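Local coordinates for trafficking protein particle complex subunit 3 (PDB 6AQ3), which is a subunit of the TRAPP complex, probably helps tether transport vesicles in membrane traffic, and carries covalently bound palmitic acid, at residues T40-D45 with T54-M59; D122-N127 with C164-C169. All coordinates share one frame; numbering follows the deposited sequence.

Interaction 1: residues T40-D45 with T54-M59; sequences TQMLKD and TQLEKM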
ATOM      1  N   THR C  40      -6.230  -0.571   9.997  1.00 44.24           N
ATOM      2  CA  THR C  40      -5.985  -0.665  11.434  1.00 42.66           C
ATOM      3  C   THR C  40      -6.032   0.706  12.085  1.00 49.61           C
ATOM      4  O   THR C  40      -6.664   0.882  13.129  1.00 50.63           O
ATOM      5  CB  THR C  40      -4.635  -1.336  11.690  1.00 48.59           C
ATOM      6  OG1 THR C  40      -4.700  -2.698  11.249  1.00 49.02           O
ATOM      7  CG2 THR C  40      -4.248  -1.280  13.206  1.00 40.62           C
ATOM      8  N   GLN C  41      -5.404   1.701  11.460  1.00 49.46           N
ATOM      9  CA  GLN C  41      -5.464   3.050  12.004  1.00 51.17           C
ATOM     10  C   GLN C  41      -6.896   3.582  12.034  1.00 45.10           C
ATOM     11  O   GLN C  41      -7.312   4.206  13.014  1.00 45.19           O
ATOM     12  CB  GLN C  41      -4.539   3.961  11.194  1.00 54.08           C
ATOM     13  CG  GLN C  41      -4.689   5.444  11.509  1.00 60.46           C
ATOM     14  CD  GLN C  41      -4.246   5.810  12.902  1.00 67.65           C
ATOM     15  OE1 GLN C  41      -3.439   5.108  13.514  1.00 77.59           O
ATOM     16  NE2 GLN C  41      -4.761   6.933  13.412  1.00 63.52           N
ATOM     17  N   MET C  42      -7.670   3.330  10.982  1.00 44.11           N
ATOM     18  CA  MET C  42      -9.056   3.791  10.975  1.00 47.16           C
ATOM     19  C   MET C  42      -9.916   3.062  12.006  1.00 52.12           C
ATOM     20  O   MET C  42     -10.797   3.672  12.614  1.00 50.97           O
ATOM     21  CB  MET C  42      -9.649   3.653   9.580  1.00 45.15           C
ATOM     22  CG  MET C  42      -8.909   4.506   8.561  1.00 52.93           C
ATOM     23  SD  MET C  42      -9.583   4.339   6.921  1.00 58.27           S
ATOM     24  CE  MET C  42     -11.188   5.074   7.183  1.00 65.59           C
ATOM     25  N   LEU C  43      -9.661   1.772  12.248  1.00 53.23           N
ATOM     26  CA  LEU C  43     -10.487   1.028  13.195  1.00 50.76           C
ATOM     27  C   LEU C  43     -10.431   1.575  14.619  1.00 59.09           C
ATOM     28  O   LEU C  43     -11.211   1.121  15.462  1.00 69.85           O
ATOM     29  CB  LEU C  43     -10.132  -0.461  13.172  1.00 49.84           C
ATOM     30  CG  LEU C  43     -10.850  -1.144  12.008  1.00 52.68           C
ATOM     31  CD1 LEU C  43     -10.321  -2.547  11.826  1.00 49.37           C
ATOM     32  CD2 LEU C  43     -12.380  -1.129  12.282  1.00 41.89           C
ATOM     33  N   LYS C  44      -9.573   2.551  14.907  1.00 57.84           N
ATOM     34  CA  LYS C  44      -9.653   3.208  16.203  1.00 63.48           C
ATOM     35  C   LYS C  44     -11.026   3.858  16.384  1.00 71.22           C
ATOM     36  O   LYS C  44     -11.519   3.974  17.514  1.00 67.36           O
ATOM     37  CB  LYS C  44      -8.532   4.227  16.345  1.00 62.35           C
ATOM     38  CG  LYS C  44      -7.132   3.600  16.250  1.00 66.86           C
ATOM     39  CD  LYS C  44      -6.071   4.604  16.718  1.00 66.86           C
ATOM     40  CE  LYS C  44      -4.675   4.046  16.713  1.00 61.65           C
ATOM     41  NZ  LYS C  44      -3.735   4.987  17.387  1.00 70.20           N
ATOM     42  N   ASP C  45     -11.645   4.310  15.284  1.00 67.86           N
ATOM     43  CA  ASP C  45     -12.987   4.899  15.306  1.00 67.11           C
ATOM     44  C   ASP C  45     -14.006   3.755  15.244  1.00 74.91           C
ATOM     45  O   ASP C  45     -14.796   3.614  14.306  1.00 87.64           O
ATOM     46  CB  ASP C  45     -13.160   5.883  14.159  1.00 57.64           C
ATOM     47  N   THR C  54     -17.080   4.135   4.108  1.00 50.13           N
ATOM     48  CA  THR C  54     -17.212   5.254   3.177  1.00 46.26           C
ATOM     49  C   THR C  54     -15.873   5.924   2.882  1.00 48.82           C
ATOM     50  O   THR C  54     -15.586   6.253   1.725  1.00 46.20           O
ATOM     51  CB  THR C  54     -18.220   6.249   3.738  1.00 45.33           C
ATOM     52  OG1 THR C  54     -19.495   5.598   3.797  1.00 47.49           O
ATOM     53  CG2 THR C  54     -18.294   7.515   2.877  1.00 39.29           C
ATOM     54  N   GLN C  55     -15.042   6.147   3.901  1.00 48.19           N
ATOM     55  CA  GLN C  55     -13.750   6.781   3.655  0.51 48.72           C
ATOM     56  C   GLN C  55     -12.820   5.885   2.844  1.00 49.91           C
ATOM     57  O   GLN C  55     -12.004   6.384   2.057  1.00 45.07           O
ATOM     58  CB  GLN C  55     -13.103   7.165   4.979  0.51 51.44           C
ATOM     59  CG  GLN C  55     -13.669   8.437   5.538  0.51 59.63           C
ATOM     60  CD  GLN C  55     -13.399   9.605   4.617  0.51 59.55           C
ATOM     61  OE1 GLN C  55     -12.250   9.836   4.217  0.51 55.53           O
ATOM     62  NE2 GLN C  55     -14.455  10.340   4.255  0.51 58.69           N
ATOM     63  N   LEU C  56     -12.910   4.564   3.033  1.00 43.02           N
ATOM     64  CA  LEU C  56     -12.100   3.657   2.236  1.00 39.45           C
ATOM     65  C   LEU C  56     -12.506   3.750   0.771  1.00 47.01           C
ATOM     66  O   LEU C  56     -11.653   3.744  -0.127  1.00 45.53           O
ATOM     67  CB  LEU C  56     -12.245   2.221   2.771  1.00 36.16           C
ATOM     68  CG  LEU C  56     -11.547   1.948   4.110  1.00 39.68           C
ATOM     69  CD1 LEU C  56     -11.839   0.534   4.686  1.00 36.37           C
ATOM     70  CD2 LEU C  56     -10.034   2.161   3.915  1.00 36.08           C
ATOM     71  N   GLU C  57     -13.812   3.870   0.519  1.00 45.02           N
ATOM     72  CA  GLU C  57     -14.297   4.013  -0.843  1.00 44.72           C
ATOM     73  C   GLU C  57     -13.818   5.316  -1.468  1.00 43.74           C
ATOM     74  O   GLU C  57     -13.395   5.334  -2.629  1.00 50.19           O
ATOM     75  CB  GLU C  57     -15.819   3.954  -0.850  1.00 43.53           C
ATOM     76  CG  GLU C  57     -16.424   3.641  -2.210  1.00 45.50           C
ATOM     77  CD  GLU C  57     -16.530   4.863  -3.113  1.00 50.16           C
ATOM     78  OE1 GLU C  57     -16.368   6.002  -2.610  1.00 46.58           O
ATOM     79  OE2 GLU C  57     -16.769   4.675  -4.331  1.00 55.27           O
ATOM     80  N   LYS C  58     -13.859   6.411  -0.710  1.00 44.42           N
ATOM     81  CA  LYS C  58     -13.430   7.702  -1.239  1.00 46.14           C
ATOM     82  C   LYS C  58     -11.935   7.711  -1.539  1.00 49.47           C
ATOM     83  O   LYS C  58     -11.499   8.369  -2.487  1.00 55.71           O
ATOM     84  CB  LYS C  58     -13.807   8.816  -0.266  1.00 37.97           C
ATOM     85  N   MET C  59     -11.143   7.004  -0.739  1.00 47.89           N
ATOM     86  CA  MET C  59      -9.728   6.855  -1.042  1.00 50.12           C
ATOM     87  C   MET C  59      -9.552   6.111  -2.360  1.00 49.37           C
ATOM     88  O   MET C  59      -8.718   6.491  -3.189  1.00 52.05           O
ATOM     89  CB  MET C  59      -9.027   6.115   0.105  1.00 50.03           C
ATOM     90  CG  MET C  59      -8.831   6.966   1.372  1.00 54.11           C
ATOM     91  SD  MET C  59      -8.330   5.955   2.803  1.00 62.47           S
ATOM     92  CE  MET C  59      -8.723   7.029   4.173  1.00 59.05           C
TER
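Met42 reaches across from 40-45 and meets three residues of 54-59: Gln55, Leu56 and Met59. All three contacts are made by the outer end of its side chain, and all are apolar. The sulfur serves two of them. Met42 SD lies 3.7 Å from Leu56 CD2, where the two side chains run past each other in opposite directions. Met42 SD also lies 3.9 Å from Met59 CE, and here the two methionines approach tip to tip. Met59 is straight past CG (chi2 168°, chi3 -161°), which carries its methyl out to the sulfur.

The methyl of Met42 serves the third contact. The Met42 chain runs straight to SD and then bends (chi3 66°), placing CE 3.6 Å from Gln55 CB. The two side chains lie nearly perpendicular. Gln55 touches with CB.

The contact packs the C-terminal region of helix 25-42 against an early part of helix 49-75, within the helical part of the TRAPP component fold. The two backbones stay well apart, and the nearest CA atoms, those of Met42 and Gln55, are 9.2 Å from each other. Met42 also packs on Ile52 of helix 49-75, while Met59 touches Leu38 on helix 25-42.

The backbone bonds are local. Met42 to Asp45 form a type I beta turn, with Asp45 N bonded to Met42 O at 2.9 Å. In helix 49-75, Met59 N bonds Gln55 O at 3.0 Å.

This part of the fold also faces the second subunit. Gln41 of the second subunit packs on both Met42 and Met59. The side-chain amide of Gln41 in this chain donates a hydrogen bond to the carboxylate of Asp45 of that subunit.

Interaction 2: residues D122-N127 with C164-C169; sequences DENPLN and CEYKKC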
ATOM      1  N   ASP C 122     -12.989 -15.805  -4.761  1.00 52.59           N
ATOM      2  CA  ASP C 122     -12.800 -16.526  -3.507  1.00 57.40           C
ATOM      3  C   ASP C 122     -11.520 -16.165  -2.750  1.00 62.07           C
ATOM      4  O   ASP C 122     -11.430 -16.480  -1.558  1.00 66.52           O
ATOM      5  CB  ASP C 122     -12.904 -18.051  -3.717  1.00 59.65           C
ATOM      6  CG  ASP C 122     -11.860 -18.621  -4.660  1.00 63.85           C
ATOM      7  OD1 ASP C 122     -11.103 -17.840  -5.278  1.00 68.71           O
ATOM      8  OD2 ASP C 122     -11.812 -19.880  -4.771  1.00 66.34           O
ATOM      9  N   GLU C 123     -10.524 -15.541  -3.389  1.00 59.12           N
ATOM     10  CA  GLU C 123      -9.274 -15.197  -2.708  1.00 54.66           C
ATOM     11  C   GLU C 123      -8.967 -13.714  -2.866  1.00 53.89           C
ATOM     12  O   GLU C 123      -9.288 -13.103  -3.883  1.00 61.02           O
ATOM     13  CB  GLU C 123      -8.089 -16.013  -3.243  1.00 56.24           C
ATOM     14  N   ASN C 124      -8.344 -13.134  -1.845  1.00 50.25           N
ATOM     15  CA  ASN C 124      -8.004 -11.718  -1.865  1.00 49.40           C
ATOM     16  C   ASN C 124      -6.745 -11.443  -1.049  1.00 52.07           C
ATOM     17  O   ASN C 124      -6.789 -11.476   0.192  1.00 51.76           O
ATOM     18  CB  ASN C 124      -9.166 -10.874  -1.325  1.00 52.59           C
ATOM     19  CG  ASN C 124      -8.877  -9.373  -1.379  1.00 56.59           C
ATOM     20  OD1 ASN C 124      -7.773  -8.945  -1.719  1.00 57.52           O
ATOM     21  ND2 ASN C 124      -9.866  -8.572  -1.021  1.00 61.26           N
ATOM     22  N   PRO C 125      -5.629 -11.087  -1.696  1.00 55.76           N
ATOM     23  CA  PRO C 125      -4.376 -10.902  -0.943  1.00 58.16           C
ATOM     24  C   PRO C 125      -4.434  -9.825   0.121  1.00 54.42           C
ATOM     25  O   PRO C 125      -3.686  -9.919   1.104  1.00 58.90           O
ATOM     26  CB  PRO C 125      -3.356 -10.547  -2.034  1.00 57.90           C
ATOM     27  CG  PRO C 125      -4.174  -9.970  -3.143  1.00 63.86           C
ATOM     28  CD  PRO C 125      -5.459 -10.781  -3.125  1.00 62.45           C
ATOM     29  N   LEU C 126      -5.308  -8.822  -0.011  1.00 49.01           N
ATOM     30  CA  LEU C 126      -5.419  -7.833   1.059  1.00 38.98           C
ATOM     31  C   LEU C 126      -5.918  -8.467   2.346  1.00 46.87           C
ATOM     32  O   LEU C 126      -5.667  -7.939   3.433  1.00 56.81           O
ATOM     33  CB  LEU C 126      -6.351  -6.691   0.666  1.00 46.31           C
ATOM     34  CG  LEU C 126      -6.107  -5.943  -0.636  1.00 48.22           C
ATOM     35  CD1 LEU C 126      -7.142  -4.826  -0.700  1.00 52.16           C
ATOM     36  CD2 LEU C 126      -4.660  -5.429  -0.773  1.00 46.98           C
ATOM     37  N   ASN C 127      -6.653  -9.576   2.246  1.00 56.36           N
ATOM     38  CA  ASN C 127      -7.242 -10.238   3.409  1.00 63.86           C
ATOM     39  C   ASN C 127      -6.278 -11.140   4.172  1.00 65.35           C
ATOM     40  O   ASN C 127      -6.661 -11.648   5.229  1.00 59.83           O
ATOM     41  CB  ASN C 127      -8.460 -11.074   2.989  1.00 63.34           C
ATOM     42  CG  ASN C 127      -9.682 -10.233   2.739  1.00 61.97           C
ATOM     43  OD1 ASN C 127      -9.655  -9.020   2.914  1.00 59.86           O
ATOM     44  ND2 ASN C 127     -10.770 -10.876   2.335  1.00 66.14           N
ATOM     45  N   CYS C 164     -21.045   1.161  -6.770  1.00 50.17           N
ATOM     46  CA  CYS C 164     -20.289  -0.077  -6.610  1.00 48.08           C
ATOM     47  C   CYS C 164     -20.105  -0.357  -5.123  1.00 47.98           C
ATOM     48  O   CYS C 164     -19.464   0.437  -4.420  1.00 43.11           O
ATOM     49  CB  CYS C 164     -18.936   0.030  -7.317  1.00 52.74           C
ATOM     50  SG  CYS C 164     -17.950  -1.451  -7.174  1.00 58.39           S
ATOM     51  N   GLU C 165     -20.670  -1.471  -4.643  1.00 46.13           N
ATOM     52  CA  GLU C 165     -20.644  -1.791  -3.221  1.00 52.21           C
ATOM     53  C   GLU C 165     -20.370  -3.271  -2.991  1.00 58.04           C
ATOM     54  O   GLU C 165     -20.677  -4.126  -3.829  1.00 52.94           O
ATOM     55  CB  GLU C 165     -21.952  -1.414  -2.514  1.00 56.28           C
ATOM     56  CG  GLU C 165     -23.193  -2.101  -3.091  1.00 73.88           C
ATOM     57  CD  GLU C 165     -23.836  -1.317  -4.239  1.00 89.28           C
ATOM     58  OE1 GLU C 165     -23.485  -0.128  -4.418  1.00 89.02           O
ATOM     59  OE2 GLU C 165     -24.702  -1.882  -4.958  1.00 95.73           O
ATOM     60  N   TYR C 166     -19.770  -3.552  -1.834  1.00 64.29           N
ATOM     61  CA  TYR C 166     -19.554  -4.921  -1.394  1.00 58.67           C
ATOM     62  C   TYR C 166     -20.875  -5.531  -0.934  1.00 56.20           C
ATOM     63  O   TYR C 166     -21.698  -4.871  -0.294  1.00 52.30           O
ATOM     64  CB  TYR C 166     -18.535  -4.958  -0.245  1.00 54.02           C
ATOM     65  CG  TYR C 166     -17.189  -5.542  -0.618  1.00 46.24           C
ATOM     66  CD1 TYR C 166     -16.998  -6.929  -0.680  1.00 47.26           C
ATOM     67  CD2 TYR C 166     -16.100  -4.706  -0.901  1.00 45.56           C
ATOM     68  CE1 TYR C 166     -15.764  -7.479  -1.033  1.00 37.74           C
ATOM     69  CE2 TYR C 166     -14.851  -5.234  -1.258  1.00 40.31           C
ATOM     70  CZ  TYR C 166     -14.695  -6.614  -1.318  1.00 42.69           C
ATOM     71  OH  TYR C 166     -13.469  -7.115  -1.659  1.00 50.41           O
ATOM     72  N   LYS C 167     -21.083  -6.791  -1.275  1.00 52.55           N
ATOM     73  CA  LYS C 167     -22.235  -7.530  -0.788  1.00 58.64           C
ATOM     74  C   LYS C 167     -21.863  -8.735   0.061  1.00 59.05           C
ATOM     75  O   LYS C 167     -22.597  -9.065   0.994  1.00 58.94           O
ATOM     76  CB  LYS C 167     -23.113  -7.980  -1.969  1.00 67.15           C
ATOM     77  CG  LYS C 167     -23.545  -6.832  -2.881  1.00 64.77           C
ATOM     78  CD  LYS C 167     -24.974  -6.371  -2.604  1.00 73.78           C
ATOM     79  CE  LYS C 167     -25.014  -5.060  -1.814  1.00 79.78           C
ATOM     80  NZ  LYS C 167     -26.411  -4.555  -1.630  1.00 85.86           N
ATOM     81  N   LYS C 168     -20.753  -9.406  -0.236  1.00 62.47           N
ATOM     82  CA  LYS C 168     -20.320 -10.572   0.516  1.00 61.38           C
ATOM     83  C   LYS C 168     -18.806 -10.525   0.652  1.00 63.38           C
ATOM     84  O   LYS C 168     -18.115 -10.133  -0.290  1.00 60.33           O
ATOM     85  CB  LYS C 168     -20.781 -11.867  -0.170  1.00 60.65           C
ATOM     86  CG  LYS C 168     -22.281 -12.092  -0.061  1.00 67.31           C
ATOM     87  CD  LYS C 168     -22.807 -13.180  -0.983  1.00 78.51           C
ATOM     88  CE  LYS C 168     -22.312 -14.555  -0.568  1.00 88.01           C
ATOM     89  NZ  LYS C 168     -23.022 -15.650  -1.294  1.00 95.68           N
ATOM     90  N   CYS C 169     -18.294 -10.903   1.837  1.00 58.22           N
ATOM     91  CA  CYS C 169     -16.849 -10.952   2.122  1.00 59.13           C
ATOM     92  C   CYS C 169     -16.557 -12.094   3.095  1.00 57.86           C
ATOM     93  O   CYS C 169     -17.242 -12.205   4.125  1.00 53.60           O
ATOM     94  CB  CYS C 169     -16.338  -9.625   2.704  1.00 56.07           C
ATOM     95  SG  CYS C 169     -14.507  -9.447   2.853  1.00 47.44           S
TER
HETATM   96  O   HOH W   1     -12.727  -9.304  -0.497  1.00 52.34           O
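The loop 122-127 turns through a short 3-10 segment at 125-127 beside the end of strand 160-168, bringing Asn124 to Tyr166 and Asn127 to Cys169. This strand is an outer strand of the antiparallel sheet within this chain. An Asx turn shapes the loop: Asn124 OD1 accepts from Leu126 N at 3.0 Å, with the donor 52° out of the carbonyl plane. Asn127 N bonds Asn124 O at 2.8 Å. On the strand, Lys167 and Lys168 form a classic beta bulge opposite Glu178.

The same amide that closes the Asx turn is linked to the strand through water. Asn124 ND2 donates to the water at 3.0 Å, and Tyr166 OH is hydrogen-bonded to this water at 2.6 Å. The amide and phenol ring planes are only 3° apart. Asn124 CG stands anti to the backbone N (chi1 -178°), and this torsion brings ND2 to the shared water. The Asn124 side chain is about 8 Å from the bound palmitic acid. The Tyr166 ring meets that of Tyr142, and Lys168 O lies at the ring edge, in its plane. Asn124 ND2 also makes a weak hydrogen bond to Ser144 OG.

The second pair touches without a hydrogen bond: Asn127 ND2 stands 4.0 Å from Cys169 SG.

From the N terminus, the chain runs down helix 25-42, turns, and enters helix 49-75. Interaction 1 closes this short loop, with eight residues between its segments. The chain then passes through helix 85-101 and strands 106-108 and 116-121 before interaction 2 opens. Interaction 2 closes a longer loop of 36 residues, which includes helices 134-138 and 146-157 and ends on strand 160-168. The two contacts follow in series and neither nest nor cross. The nearest atoms of interaction 1 and interaction 2 are about 5 Å apart, without touching. Interaction 1 joins two helices, whereas interaction 2 joins a loop to an outer strand of the antiparallel sheet. Tyr35 of helix 25-42 touches both Leu56 and Leu126.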